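Local coordinates for ARO (armadillo repeats only protein) (Plasmodium falciparum Santa Lucia, PDB 5EWP) that probably takes part in the translocation and attachment of rhoptries to the apical pole of the parasite through its armadillo-repeat protein-binding scaffold, at residues C35-I41 against P55-L61; K79-R83 against V115-N120. The contacts are given in a common frame with arbitrary orientation. Numbering follows the deposited sequence.

Interaction 1: C35-I41 against P55-L61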
loop_
_atom_site.group_PDB
_atom_site.type_symbol
_atom_site.label_atom_id
_atom_site.label_comp_id
_atom_site.label_asym_id
_atom_site.label_seq_id
_atom_site.Cartn_x
_atom_site.Cartn_y
_atom_site.Cartn_z
ATOM N N CYS A 35 8.665 12.524 12.265
ATOM C CA CYS A 35 8.513 12.302 10.829
ATOM C C CYS A 35 8.690 13.588 10.017
ATOM O O CYS A 35 9.097 13.543 8.855
ATOM C CB CYS A 35 7.155 11.680 10.511
ATOM S SG CYS A 35 7.021 9.935 10.913
ATOM N N SER A 36 8.402 14.737 10.626
ATOM C CA SER A 36 8.555 16.008 9.917
ATOM C C SER A 36 10.016 16.494 9.867
ATOM O O SER A 36 10.329 17.452 9.164
ATOM C CB SER A 36 7.671 17.085 10.560
ATOM O OG SER A 36 8.034 17.308 11.910
ATOM N N SER A 37 10.905 15.842 10.612
ATOM C CA SER A 37 12.292 16.285 10.664
ATOM C C SER A 37 12.957 16.216 9.299
ATOM O O SER A 37 12.855 15.211 8.608
ATOM C CB SER A 37 13.109 15.454 11.652
ATOM O OG SER A 37 14.464 15.872 11.584
ATOM N N THR A 38 13.626 17.301 8.916
ATOM C CA THR A 38 14.395 17.345 7.680
ATOM C C THR A 38 15.895 17.211 7.954
ATOM O O THR A 38 16.722 17.424 7.067
ATOM C CB THR A 38 14.126 18.652 6.902
ATOM O OG1 THR A 38 14.582 19.767 7.675
ATOM C CG2 THR A 38 12.634 18.797 6.639
ATOM N N CYS A 39 16.242 16.852 9.190
ATOM C CA CYS A 39 17.642 16.679 9.569
ATOM C C CYS A 39 18.298 15.562 8.740
ATOM O O CYS A 39 17.851 14.416 8.779
ATOM C CB CYS A 39 17.734 16.376 11.072
ATOM S SG CYS A 39 19.383 16.173 11.685
ATOM N N GLU A 40 19.326 15.903 7.964
ATOM C CA GLU A 40 19.978 14.931 7.085
ATOM C C GLU A 40 20.713 13.881 7.906
ATOM O O GLU A 40 21.241 14.180 8.976
ATOM C CB GLU A 40 20.936 15.640 6.111
ATOM C CG GLU A 40 20.190 16.462 5.056
ATOM C CD GLU A 40 21.104 17.160 4.054
ATOM O OE1 GLU A 40 22.340 17.010 4.161
ATOM O OE2 GLU A 40 20.567 17.859 3.160
ATOM N N ILE A 41 20.725 12.642 7.421
ATOM C CA ILE A 41 21.541 11.606 8.041
ATOM C C ILE A 41 22.584 11.102 7.049
ATOM O O ILE A 41 22.503 11.387 5.852
ATOM C CB ILE A 41 20.695 10.425 8.551
ATOM C CG1 ILE A 41 19.945 9.751 7.401
ATOM C CG2 ILE A 41 19.691 10.905 9.589
ATOM C CD1 ILE A 41 19.054 8.591 7.848
ATOM N N PRO A 55 16.295 5.905 3.675
ATOM C CA PRO A 55 15.988 7.159 4.375
ATOM C C PRO A 55 17.155 8.137 4.296
ATOM O O PRO A 55 18.298 7.721 4.502
ATOM C CB PRO A 55 15.726 6.699 5.815
ATOM C CG PRO A 55 15.155 5.312 5.640
ATOM C CD PRO A 55 15.945 4.721 4.481
ATOM N N LYS A 56 16.871 9.396 3.975
ATOM C CA LYS A 56 17.923 10.394 3.818
ATOM C C LYS A 56 17.866 11.448 4.916
ATOM O O LYS A 56 18.771 12.291 5.042
ATOM C CB LYS A 56 17.820 11.065 2.436
ATOM C CG LYS A 56 17.931 10.078 1.271
ATOM C CD LYS A 56 18.087 10.764 -0.101
ATOM C CE LYS A 56 17.282 12.058 -0.217
ATOM N NZ LYS A 56 15.890 11.881 -0.738
ATOM N N THR A 57 16.807 11.379 5.716
ATOM C CA THR A 57 16.579 12.302 6.832
ATOM C C THR A 57 16.037 11.573 8.047
ATOM O O THR A 57 15.521 10.462 7.930
ATOM C CB THR A 57 15.575 13.427 6.479
ATOM O OG1 THR A 57 14.351 12.835 6.028
ATOM C CG2 THR A 57 16.115 14.361 5.395
ATOM N N ILE A 58 16.117 12.213 9.211
ATOM C CA ILE A 58 15.535 11.652 10.423
ATOM C C ILE A 58 14.028 11.423 10.227
ATOM O O ILE A 58 13.463 10.451 10.736
ATOM C CB ILE A 58 15.800 12.573 11.635
ATOM C CG1 ILE A 58 17.268 12.484 12.041
ATOM C CG2 ILE A 58 14.922 12.209 12.817
ATOM C CD1 ILE A 58 17.660 11.120 12.558
ATOM N N GLY A 59 13.390 12.304 9.465
ATOM C CA GLY A 59 11.966 12.168 9.170
ATOM C C GLY A 59 11.627 10.853 8.486
ATOM O O GLY A 59 10.747 10.112 8.927
ATOM N N ALA A 60 12.329 10.541 7.400
ATOM C CA ALA A 60 12.084 9.279 6.713
ATOM C C ALA A 60 12.507 8.075 7.562
ATOM O O ALA A 60 11.890 7.012 7.500
ATOM C CB ALA A 60 12.798 9.260 5.379
ATOM N N LEU A 61 13.564 8.241 8.348
ATOM C CA LEU A 61 14.036 7.165 9.205
ATOM C C LEU A 61 13.020 6.836 10.305
ATOM O O LEU A 61 12.829 5.678 10.681
ATOM C CB LEU A 61 15.367 7.555 9.821
ATOM C CG LEU A 61 16.104 6.454 10.578
ATOM C CD1 LEU A 61 16.423 5.276 9.674
ATOM C CD2 LEU A 61 17.365 7.055 11.177
#

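Interaction 2: K79-R83 against V115-N120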
loop_
_atom_site.group_PDB
_atom_site.type_symbol
_atom_site.label_atom_id
_atom_site.label_comp_id
_atom_site.label_asym_id
_atom_site.label_seq_id
_atom_site.Cartn_x
_atom_site.Cartn_y
_atom_site.Cartn_z
ATOM N N LYS A 79 -0.090 -1.124 16.044
ATOM C CA LYS A 79 -0.930 -0.560 14.988
ATOM C C LYS A 79 -1.946 0.421 15.536
ATOM O O LYS A 79 -2.274 1.414 14.884
ATOM C CB LYS A 79 -1.636 -1.674 14.200
ATOM C CG LYS A 79 -0.662 -2.512 13.369
ATOM C CD LYS A 79 -1.397 -3.591 12.584
ATOM C CE LYS A 79 -0.395 -4.461 11.844
ATOM N NZ LYS A 79 -1.071 -5.376 10.897
ATOM N N ASP A 80 -2.460 0.144 16.734
ATOM C CA ASP A 80 -3.375 1.068 17.384
ATOM C C ASP A 80 -2.641 2.268 17.968
ATOM O O ASP A 80 -3.126 3.390 17.865
ATOM C CB ASP A 80 -4.171 0.374 18.502
ATOM C CG ASP A 80 -5.174 -0.636 17.972
ATOM O OD1 ASP A 80 -5.886 -0.336 16.985
ATOM O OD2 ASP A 80 -5.260 -1.735 18.556
ATOM N N ALA A 81 -1.492 2.031 18.598
ATOM C CA ALA A 81 -0.715 3.118 19.197
ATOM C C ALA A 81 -0.332 4.154 18.139
ATOM O O ALA A 81 -0.341 5.367 18.388
ATOM C CB ALA A 81 0.527 2.572 19.890
ATOM N N ILE A 82 0.015 3.667 16.952
ATOM C CA ILE A 82 0.415 4.558 15.876
ATOM C C ILE A 82 -0.768 5.401 15.405
ATOM O O ILE A 82 -0.648 6.597 15.221
ATOM C CB ILE A 82 1.025 3.760 14.722
ATOM C CG1 ILE A 82 2.371 3.186 15.188
ATOM C CG2 ILE A 82 1.220 4.654 13.468
ATOM C CD1 ILE A 82 2.992 2.140 14.266
ATOM N N ARG A 83 -1.942 4.797 15.273
ATOM C CA ARG A 83 -3.113 5.588 14.904
ATOM C C ARG A 83 -3.389 6.669 15.951
ATOM O O ARG A 83 -3.627 7.822 15.617
ATOM C CB ARG A 83 -4.355 4.696 14.756
ATOM C CG ARG A 83 -5.620 5.489 14.391
ATOM C CD ARG A 83 -6.853 4.589 14.379
ATOM N NE ARG A 83 -7.192 4.127 15.723
ATOM C CZ ARG A 83 -7.007 2.892 16.181
ATOM N NH1 ARG A 83 -6.464 1.955 15.414
ATOM N NH2 ARG A 83 -7.358 2.597 17.435
ATOM N N VAL A 115 -3.365 -3.712 7.723
ATOM C CA VAL A 115 -3.564 -5.150 7.870
ATOM C C VAL A 115 -4.182 -5.476 9.223
ATOM O O VAL A 115 -3.650 -5.115 10.274
ATOM C CB VAL A 115 -2.256 -5.937 7.706
ATOM C CG1 VAL A 115 -2.513 -7.426 7.928
ATOM C CG2 VAL A 115 -1.687 -5.705 6.314
ATOM N N ASP A 116 -5.318 -6.167 9.185
ATOM C CA ASP A 116 -5.988 -6.578 10.411
ATOM C C ASP A 116 -6.236 -5.404 11.350
ATOM O O ASP A 116 -6.006 -5.499 12.564
ATOM C CB ASP A 116 -5.182 -7.663 11.145
ATOM C CG ASP A 116 -5.177 -8.996 10.411
ATOM O OD1 ASP A 116 -6.102 -9.257 9.619
ATOM O OD2 ASP A 116 -4.237 -9.787 10.628
ATOM N N ASN A 117 -6.687 -4.279 10.804
ATOM C CA ASN A 117 -6.993 -3.149 11.669
ATOM C C ASN A 117 -7.980 -2.245 10.977
ATOM O O ASN A 117 -7.626 -1.350 10.206
ATOM C CB ASN A 117 -5.722 -2.376 12.092
ATOM C CG ASN A 117 -5.999 -1.445 13.257
ATOM O OD1 ASN A 117 -6.776 -0.493 13.131
ATOM N ND2 ASN A 117 -5.388 -1.722 14.403
ATOM N N VAL A 118 -9.249 -2.533 11.226
ATOM C CA VAL A 118 -10.328 -1.833 10.571
ATOM C C VAL A 118 -10.364 -0.343 10.899
ATOM O O VAL A 118 -10.613 0.496 10.020
ATOM C CB VAL A 118 -11.650 -2.520 10.949
ATOM C CG1 VAL A 118 -12.787 -1.633 10.625
ATOM C CG2 VAL A 118 -11.739 -3.846 10.198
ATOM N N LYS A 119 -10.083 0.005 12.150
ATOM C CA LYS A 119 -10.062 1.416 12.532
ATOM C C LYS A 119 -9.039 2.204 11.725
ATOM O O LYS A 119 -9.308 3.325 11.308
ATOM C CB LYS A 119 -9.760 1.572 14.020
ATOM C CG LYS A 119 -10.968 1.252 14.901
ATOM C CD LYS A 119 -10.706 1.544 16.359
ATOM C CE LYS A 119 -11.969 1.294 17.170
ATOM N NZ LYS A 119 -11.806 1.684 18.600
ATOM N N ASN A 120 -7.868 1.613 11.518
ATOM C CA ASN A 120 -6.842 2.276 10.720
ATOM C C ASN A 120 -7.286 2.486 9.286
ATOM O O ASN A 120 -7.007 3.528 8.691
ATOM C CB ASN A 120 -5.536 1.471 10.726
ATOM C CG ASN A 120 -4.812 1.555 12.051
ATOM O OD1 ASN A 120 -5.174 2.348 12.904
ATOM N ND2 ASN A 120 -3.751 0.749 12.210
#

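Interaction 1: C35-I41 against P55-L61
Ile-41, the residue most covered, has its CA-to-CB bond pointing toward 55-61. Its CG2 packs on Ile-58 CD1 (3.6 Å) and its CD1 on Leu-61 CD2 (4.0 Å), while its backbone N donates to Lys-56 O (3.1 Å, 169°). Ile-58 adds an apolar contact from its CG1 to Cys-39 CB (4.0 Å), and its N donates to Cys-39 O (2.8 Å, 157°). These two backbone bonds flank a single beta bridge, Glu-40 with Thr-57 (CA-CA 4.3 Å). An irregular loop here meets the start of helix 58-70 in the armadillo stack: Thr-57 is the N-cap, its OG1 accepting a weak capping bond from Ala-60 N. At Gly-59 the two backbones make their nearest CA approach, 3.8 Å to Cys-35 CA, and Gly-59 CA lies 3.2 Å from Cys-35 O. A CB there would clash with Cys-35 O and Ser-37 O. Cys-35 O also accepts a hydrogen bond from Arg-102; Ser-37 O accepts weak ones from Arg-102 and from Gly-59 N (3.1 Å, 122°).

Interaction 2: K79-R83 against V115-N120
Arg-83 lays one face of its guanidinium against the aliphatic start of Lys-119, with NH1 3.6 Å from Lys-119 CB, and at its edge NH1 donates to Asn-120 OD1 (2.8 Å, 162°). The same NH1 forms a salt bridge with Asp-80 OD1 (2.8 Å), one turn earlier in the helix. That carboxylate oxygen also accepts from Asn-117 ND2 (3.0 Å, 169°), so a polar network links the two segments. Helices 77-84 and 118-126 are each followed by two further helices, consistent with the three-helix pattern of armadillo repeats, in which the first helix of one repeat would meet the first helix of the next and the turn leading into it. Each asparagine uses both its amide oxygen and its amide nitrogen. Asn-117 is the N-cap of helix 118-126: its OD1 accepts from Asn-120 N (2.9 Å, 153°) while its ND2 is turned to Asp-80. Asn-120, besides meeting Arg-83, donates from ND2 to Lys-79 O (3.1 Å, 164°) and to Leu-113 O at the end of helix 100-113. Lys-79, the most covered residue, extends with chi2 to chi4 all t, and its NZ donates to Val-115 O (2.7 Å); Phe-112 O is a second, weak acceptor.

In the fold
The centre of interaction 1 is about 21 Å, and that of interaction 2 about 14 Å, from the centre of the chain. The two centres are 24 Å apart and the nearest atoms about 8 Å, so the contacts do not touch; along the chain they follow in series. Shared helices connect them. Helix 58-70 starts within interaction 1, and its Leu-66 is touched by both Cys-35 of 35-41 and Ile-82 of 79-83. Helix 100-113 reaches both contacts: Arg-102 near its start bonds to Cys-35 O, whereas Leu-113 at its end bonds to Asn-120. Interaction 2 probably lies at the boundary between two repeats, interaction 1 near the N-terminal end of the stack.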